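Uncharacterized protein (Pseudomonas aeruginosa, PDB 3LLB) probably takes part in magnesium and cobalt ion transport as a CorC-type efflux protein, of which this chain is the C-terminal transporter-associated domain. Local coordinates at residues F11-K14 with A15-V19; L66-S70 with R71-L75. All coordinates share one frame; numbering follows the deposited sequence.

Contact 1. Residues F11-K14 with A15-V19; sequences FIVK and ALTPV
Between K14 and T17 the backbone folds into a type I beta turn, closed by a hydrogen bond from T17 N to K14 O (3.1 Å, 152° at the hydrogen), as the strand 11-14 gives way to the loop that leads into helix 19-26. The side chain of T17 doubles this closure. Its hydroxyl OG1 donates to the same K14 O over 2.8 Å, so one carbonyl oxygen takes two bonds from one residue. Both donors reach the oxygen from the same face of the carbonyl plane, the amide from well above it and the hydroxyl from only 26° out. What puts OG1 there is the threonine torsion: chi1 of -52° sets the hydroxyl beside the backbone N, so that amide and hydroxyl turn together toward the strand end. The hydroxyl also touches an apolar group: V13 CG1 lies 3.9 Å from T17 OG1, the two side chains crossing at about a right angle.

K14 and L16 run side by side in the same direction, with L16 exposed at the surface. The L16 branch CD1 rests alongside the lysine stem, 4.0 Å from K14 CB and equally far from K14 CD, while the extended lysine chain carries its amino group onward to a weak hydrogen bond with the carbonyl oxygen of S1. V13 and T17, by contrast, are buried against F22 of helix 19-26. P18 then occupies the N-cap position of that helix. The result is a type I turn with a doubled closure onto K14 O, linking strand 11-14 to helix 19-26 and carrying the chain from the antiparallel sheet of the transporter-associated domain into its first helix.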
ATOM      1  N   PHE A  11       1.300  -9.755   1.643  1.00  5.05           N
ATOM      2  CA  PHE A  11       2.579  -9.094   1.763  1.00  4.46           C
ATOM      3  C   PHE A  11       2.442  -7.981   2.771  1.00  5.95           C
ATOM      4  O   PHE A  11       1.352  -7.377   2.859  1.00  7.11           O
ATOM      5  CB  PHE A  11       3.008  -8.494   0.438  1.00  5.06           C
ATOM      6  CG  PHE A  11       3.258  -9.518  -0.624  1.00  5.32           C
ATOM      7  CD1 PHE A  11       4.540 -10.024  -0.810  1.00  5.75           C
ATOM      8  CD2 PHE A  11       2.227  -9.990  -1.386  1.00  6.13           C
ATOM      9  CE1 PHE A  11       4.762 -10.980  -1.790  1.00  6.31           C
ATOM     10  CE2 PHE A  11       2.475 -10.992  -2.387  1.00  6.33           C
ATOM     11  CZ  PHE A  11       3.697 -11.443  -2.549  1.00  8.74           C
ATOM     12  N   ILE A  12       3.504  -7.729   3.520  1.00  6.30           N
ATOM     13  CA  ILE A  12       3.676  -6.447   4.221  1.00  7.30           C
ATOM     14  C   ILE A  12       4.442  -5.515   3.267  1.00  6.97           C
ATOM     15  O   ILE A  12       5.507  -5.859   2.801  1.00  9.06           O
ATOM     16  CB  ILE A  12       4.392  -6.561   5.592  1.00  8.38           C
ATOM     17  CG1 ILE A  12       3.710  -7.585   6.487  1.00  9.21           C
ATOM     18  CG2 ILE A  12       4.357  -5.193   6.262  1.00  8.06           C
ATOM     19  CD1 ILE A  12       4.467  -7.872   7.765  1.00  9.11           C
ATOM     20  N   VAL A  13       3.890  -4.336   2.977  1.00  6.64           N
ATOM     21  CA  VAL A  13       4.456  -3.364   2.063  1.00  6.59           C
ATOM     22  C   VAL A  13       4.727  -2.067   2.777  1.00  6.56           C
ATOM     23  O   VAL A  13       3.821  -1.507   3.416  1.00  7.88           O
ATOM     24  CB  VAL A  13       3.499  -3.186   0.871  1.00  6.54           C
ATOM     25  CG1 VAL A  13       4.026  -2.187  -0.107  1.00  7.29           C
ATOM     26  CG2 VAL A  13       3.244  -4.532   0.146  1.00  7.33           C
ATOM     27  N   LYS A  14       5.964  -1.554   2.703  1.00  7.00           N
ATOM     28  CA  LYS A  14       6.268  -0.238   3.279  1.00  7.23           C
ATOM     29  C   LYS A  14       5.563   0.884   2.495  1.00  7.15           C
ATOM     30  O   LYS A  14       5.486   0.833   1.241  1.00  6.57           O
ATOM     31  CB  LYS A  14       7.764  -0.017   3.278  1.00  7.66           C
ATOM     32  CG  LYS A  14       8.537  -0.844   4.331  1.00  9.37           C
ATOM     33  CD  LYS A  14       9.985  -0.553   4.185  1.00  9.91           C
ATOM     34  CE  LYS A  14      10.774  -1.281   5.229  1.00 14.82           C
ATOM     35  NZ  LYS A  14      12.251  -1.163   4.992  1.00 14.89           N
ATOM     36  N   ALA A  15       5.003   1.868   3.222  1.00  6.95           N
ATOM     37  CA  ALA A  15       4.359   3.004   2.578  1.00  6.47           C
ATOM     38  C   ALA A  15       5.296   3.838   1.657  1.00  7.64           C
ATOM     39  O   ALA A  15       4.889   4.407   0.667  1.00  8.15           O
ATOM     40  CB  ALA A  15       3.662   3.859   3.689  1.00  6.68           C
ATOM     41  N   LEU A  16       6.578   3.857   1.968  1.00  9.52           N
ATOM     42  CA  LEU A  16       7.601   4.558   1.183  1.00 10.28           C
ATOM     43  C   LEU A  16       7.983   3.863  -0.124  1.00  9.74           C
ATOM     44  O   LEU A  16       8.692   4.456  -0.943  1.00 11.05           O
ATOM     45  CB  LEU A  16       8.869   4.850   2.074  1.00 11.91           C
ATOM     46  CG  LEU A  16       9.539   3.676   2.865  1.00 15.11           C
ATOM     47  CD1 LEU A  16      10.307   2.729   1.908  1.00 17.80           C
ATOM     48  CD2 LEU A  16      10.430   4.024   4.145  1.00 18.59           C
ATOM     49  N   THR A  17       7.543   2.614  -0.333  1.00  9.14           N
ATOM     50  CA  THR A  17       7.700   1.915  -1.653  1.00  8.20           C
ATOM     51  C   THR A  17       7.272   2.773  -2.829  1.00  8.68           C
ATOM     52  O   THR A  17       6.143   3.150  -2.889  1.00  9.60           O
ATOM     53  CB  THR A  17       6.922   0.586  -1.720  1.00  7.62           C
ATOM     54  OG1 THR A  17       7.289  -0.185  -0.579  1.00  7.08           O
ATOM     55  CG2 THR A  17       7.208  -0.236  -3.039  1.00  6.00           C
ATOM     56  N   PRO A  18       8.197   3.077  -3.751  1.00  8.67           N
ATOM     57  CA  PRO A  18       7.851   3.721  -4.974  1.00  8.57           C
ATOM     58  C   PRO A  18       6.768   2.986  -5.718  1.00  8.27           C
ATOM     59  O   PRO A  18       6.802   1.785  -5.783  1.00  7.39           O
ATOM     60  CB  PRO A  18       9.170   3.627  -5.755  1.00  8.97           C
ATOM     61  CG  PRO A  18      10.160   3.904  -4.714  1.00  9.33           C
ATOM     62  CD  PRO A  18       9.672   2.968  -3.647  1.00  9.07           C
ATOM     63  N   VAL A  19       5.831   3.708  -6.285  1.00  8.41           N
ATOM     64  CA  VAL A  19       4.815   3.070  -7.092  1.00  9.91           C
ATOM     65  C   VAL A  19       5.419   2.233  -8.272  1.00 10.46           C
ATOM     66  O   VAL A  19       4.911   1.136  -8.573  1.00 10.20           O
ATOM     67  CB  VAL A  19       3.704   4.123  -7.518  1.00 10.85           C
ATOM     68  CG1 VAL A  19       2.925   3.613  -8.714  1.00 10.40           C
ATOM     69  CG2 VAL A  19       2.797   4.356  -6.366  1.00 12.57           C
TER

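Contact 2. Residues L66-S70 with R71-L75; sequences LNADS and RRVHL
R71 meets the carboxylate of the turn residue D69 through its backbone: R71 N donates to D69 OD1 over 2.9 Å, approaching from above the carboxylate plane. Its side chain bends back at chi2 and chi3, bringing one face of the guanidinium over S70 O. The next amide, R72 N, bonds the same D69 OD1 nearly along the C-O axis, so one carboxylate oxygen grips two successive amides. In return, R72 O receives the amide of D69, 2.9 Å from D69 N. The R72 side chain reaches D69 OD2 through a water that accepts from R72 NE and donates to the carboxylate. Its guanidinium has H74 CE1 over the centre of one face.

This is the tip of the beta hairpin formed by strands 61-68 and 73-80, where the bond from R71 N to D69 OD1 makes an Asx turn. V73 pairs with A68 as a non-hydrogen-bonded antiparallel pair; their methyls V73 CG2 and A68 CB are 4.5 Å apart. At H74 the pairing slips by one residue in a classic beta bulge, with H74 N and L75 N both donating to N67 O. The imidazole donates from NE2 to D69 OD2 over 2.8 Å (165° at the hydrogen). Near the ring plane at its edge, D69 OD2 is met by NE2 from well above the carboxylate plane, which stands 89° to the ring. A D69 chi1 of 67° sets CG between backbone N and carbonyl carbon, with OD1 turned to the two amides and OD2 to H74 NE2. N67 OD1 sits at the ring edge, 3.3 Å from H74 CD2. L75 O then accepts from both L66 N and N67 N, a second bulge, while L75 CB packs 4.0 Å from N67 CB.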
ATOM      1  N   LEU A  66      -1.616  -1.568   8.565  1.00  5.62           N
ATOM      2  CA  LEU A  66      -1.038  -2.239   9.760  1.00  5.40           C
ATOM      3  C   LEU A  66      -0.403  -1.294  10.737  1.00  5.49           C
ATOM      4  O   LEU A  66      -0.420  -1.531  11.943  1.00  6.35           O
ATOM      5  CB  LEU A  66      -0.024  -3.277   9.323  1.00  5.92           C
ATOM      6  CG  LEU A  66      -0.472  -4.481   8.522  1.00  6.97           C
ATOM      7  CD1 LEU A  66       0.764  -5.213   8.088  1.00  9.99           C
ATOM      8  CD2 LEU A  66      -1.411  -5.357   9.337  1.00  9.59           C
ATOM      9  N   ASN A  67       0.166  -0.206  10.231  1.00  6.63           N
ATOM     10  CA  ASN A  67       0.871   0.768  11.065  1.00  5.40           C
ATOM     11  C   ASN A  67       0.805   2.144  10.461  1.00  5.92           C
ATOM     12  O   ASN A  67       1.073   2.351   9.249  1.00  6.59           O
ATOM     13  CB  ASN A  67       2.359   0.347  11.265  1.00  5.74           C
ATOM     14  CG  ASN A  67       3.080   1.246  12.217  1.00  5.58           C
ATOM     15  OD1 ASN A  67       3.205   2.450  11.942  1.00  5.95           O
ATOM     16  ND2 ASN A  67       3.559   0.692  13.368  1.00  3.21           N
ATOM     17  N   ALA A  68       0.334   3.095  11.242  1.00  5.00           N
ATOM     18  CA  ALA A  68       0.427   4.504  10.869  1.00  4.78           C
ATOM     19  C   ALA A  68       0.706   5.255  12.140  1.00  5.57           C
ATOM     20  O   ALA A  68       0.263   4.846  13.239  1.00  7.05           O
ATOM     21  CB  ALA A  68      -0.893   5.008  10.234  1.00  5.05           C
ATOM     22  N   ASP A  69       1.372   6.398  12.029  1.00  5.90           N
ATOM     23  CA  ASP A  69       1.490   7.301  13.164  1.00  5.93           C
ATOM     24  C   ASP A  69       0.625   8.572  12.979  1.00  5.83           C
ATOM     25  O   ASP A  69      -0.333   8.551  12.259  1.00  6.81           O
ATOM     26  CB  ASP A  69       2.948   7.578  13.429  1.00  5.00           C
ATOM     27  CG  ASP A  69       3.627   8.366  12.359  1.00  7.42           C
ATOM     28  OD1 ASP A  69       2.943   9.047  11.531  1.00  8.78           O
ATOM     29  OD2 ASP A  69       4.892   8.324  12.344  1.00  8.75           O
ATOM     30  N   SER A  70       0.961   9.654  13.662  1.00  6.35           N
ATOM     31  CA  SER A  70       0.161  10.900  13.626  1.00  7.06           C
ATOM     32  C   SER A  70       0.323  11.732  12.342  1.00  7.78           C
ATOM     33  O   SER A  70      -0.413  12.668  12.137  1.00  8.23           O
ATOM     34  CB  SER A  70       0.495  11.765  14.825  1.00  6.68           C
ATOM     35  OG  SER A  70      -0.040  11.084  15.963  1.00 10.46           O
ATOM     36  N   ARG A  71       1.280  11.378  11.507  1.00  8.43           N
ATOM     37  CA  ARG A  71       1.601  12.066  10.253  1.00  8.82           C
ATOM     38  C   ARG A  71       1.426  11.190   8.974  1.00  9.14           C
ATOM     39  O   ARG A  71       1.111  11.707   7.938  1.00  6.51           O
ATOM     40  CB  ARG A  71       3.086  12.479  10.253  1.00 10.46           C
ATOM     41  CG  ARG A  71       3.566  13.497  11.250  1.00 17.21           C
ATOM     42  CD  ARG A  71       3.656  14.946  10.616  1.00 23.42           C
ATOM     43  NE  ARG A  71       2.391  15.556  10.155  1.00 25.26           N
ATOM     44  CZ  ARG A  71       1.391  15.958  10.956  1.00 28.26           C
ATOM     45  NH1 ARG A  71       1.440  15.769  12.272  1.00 27.56           N
ATOM     46  NH2 ARG A  71       0.293  16.526  10.440  1.00 29.68           N
ATOM     47  N   ARG A  72       1.774   9.888   9.027  1.00  8.21           N
ATOM     48  CA  ARG A  72       1.839   9.115   7.856  1.00  9.38           C
ATOM     49  C   ARG A  72       1.533   7.632   8.052  1.00  7.24           C
ATOM     50  O   ARG A  72       1.508   7.136   9.187  1.00  8.18           O
ATOM     51  CB  ARG A  72       3.169   9.376   7.164  1.00  9.97           C
ATOM     52  CG  ARG A  72       4.327   8.823   7.839  1.00 13.88           C
ATOM     53  CD  ARG A  72       5.594   9.464   7.310  1.00 21.56           C
ATOM     54  NE  ARG A  72       6.543   9.607   8.403  1.00 29.49           N
ATOM     55  CZ  ARG A  72       7.863   9.310   8.364  1.00 34.47           C
ATOM     56  NH1 ARG A  72       8.474   8.866   7.242  1.00 37.06           N
ATOM     57  NH2 ARG A  72       8.587   9.459   9.480  1.00 35.86           N
ATOM     58  N   VAL A  73       1.241   6.941   6.951  1.00  6.99           N
ATOM     59  CA  VAL A  73       1.108   5.486   6.932  1.00  5.96           C
ATOM     60  C   VAL A  73       2.515   4.942   6.901  1.00  5.56           C
ATOM     61  O   VAL A  73       3.400   5.509   6.247  1.00  7.66           O
ATOM     62  CB  VAL A  73       0.303   4.961   5.788  1.00  5.67           C
ATOM     63  CG1 VAL A  73       0.178   3.431   5.763  1.00  8.08           C
ATOM     64  CG2 VAL A  73      -1.075   5.592   5.787  1.00  7.41           C
ATOM     65  N   HIS A  74       2.718   3.845   7.578  1.00  3.83           N
ATOM     66  CA  HIS A  74       4.016   3.184   7.532  1.00  4.11           C
ATOM     67  C   HIS A  74       4.008   1.799   6.863  1.00  4.37           C
ATOM     68  O   HIS A  74       4.900   1.507   6.070  1.00  5.91           O
ATOM     69  CB  HIS A  74       4.616   3.071   8.928  1.00  3.94           C
ATOM     70  CG  HIS A  74       5.113   4.357   9.497  1.00  6.46           C
ATOM     71  ND1 HIS A  74       6.217   5.017   8.993  1.00  9.31           N
ATOM     72  CD2 HIS A  74       4.673   5.098  10.535  1.00  5.44           C
ATOM     73  CE1 HIS A  74       6.430   6.105   9.709  1.00 10.59           C
ATOM     74  NE2 HIS A  74       5.510   6.172  10.649  1.00  5.43           N
ATOM     75  N   LEU A  75       3.043   0.956   7.196  1.00  4.48           N
ATOM     76  CA  LEU A  75       3.004  -0.414   6.720  1.00  5.89           C
ATOM     77  C   LEU A  75       1.574  -0.767   6.329  1.00  6.33           C
ATOM     78  O   LEU A  75       0.610  -0.443   7.065  1.00  8.50           O
ATOM     79  CB  LEU A  75       3.458  -1.357   7.840  1.00  5.37           C
ATOM     80  CG  LEU A  75       4.912  -1.290   8.364  1.00  6.31           C
ATOM     81  CD1 LEU A  75       5.183  -2.169   9.619  1.00  7.78           C
ATOM     82  CD2 LEU A  75       5.893  -1.624   7.232  1.00  6.06           C
TER
HETATM   83  O   HOH W   1       6.163   9.994  10.828  1.00 20.43           O

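How the contacts relate
The two contacts come in series along the chain, contact 1 closing well before contact 2 opens, yet they lie side by side in the sheet with centres about 12 Å apart. Strands 11-14 and 73-80 are antiparallel neighbours, and strand 73-80 also supplies residues 73-75 of contact 2. Across this seam A15 N probably bonds H74 O at 2.9 Å, and L75 CD2 packs against both I12 CG2 and K14 CG. The turn that leaves the sheet for helix 19-26 thus touches, and probably hydrogen-bonds, the bulged part of strand 73-80, illustrating how distant sequence segments combine in adjacent inner strands of a five-stranded antiparallel sheet.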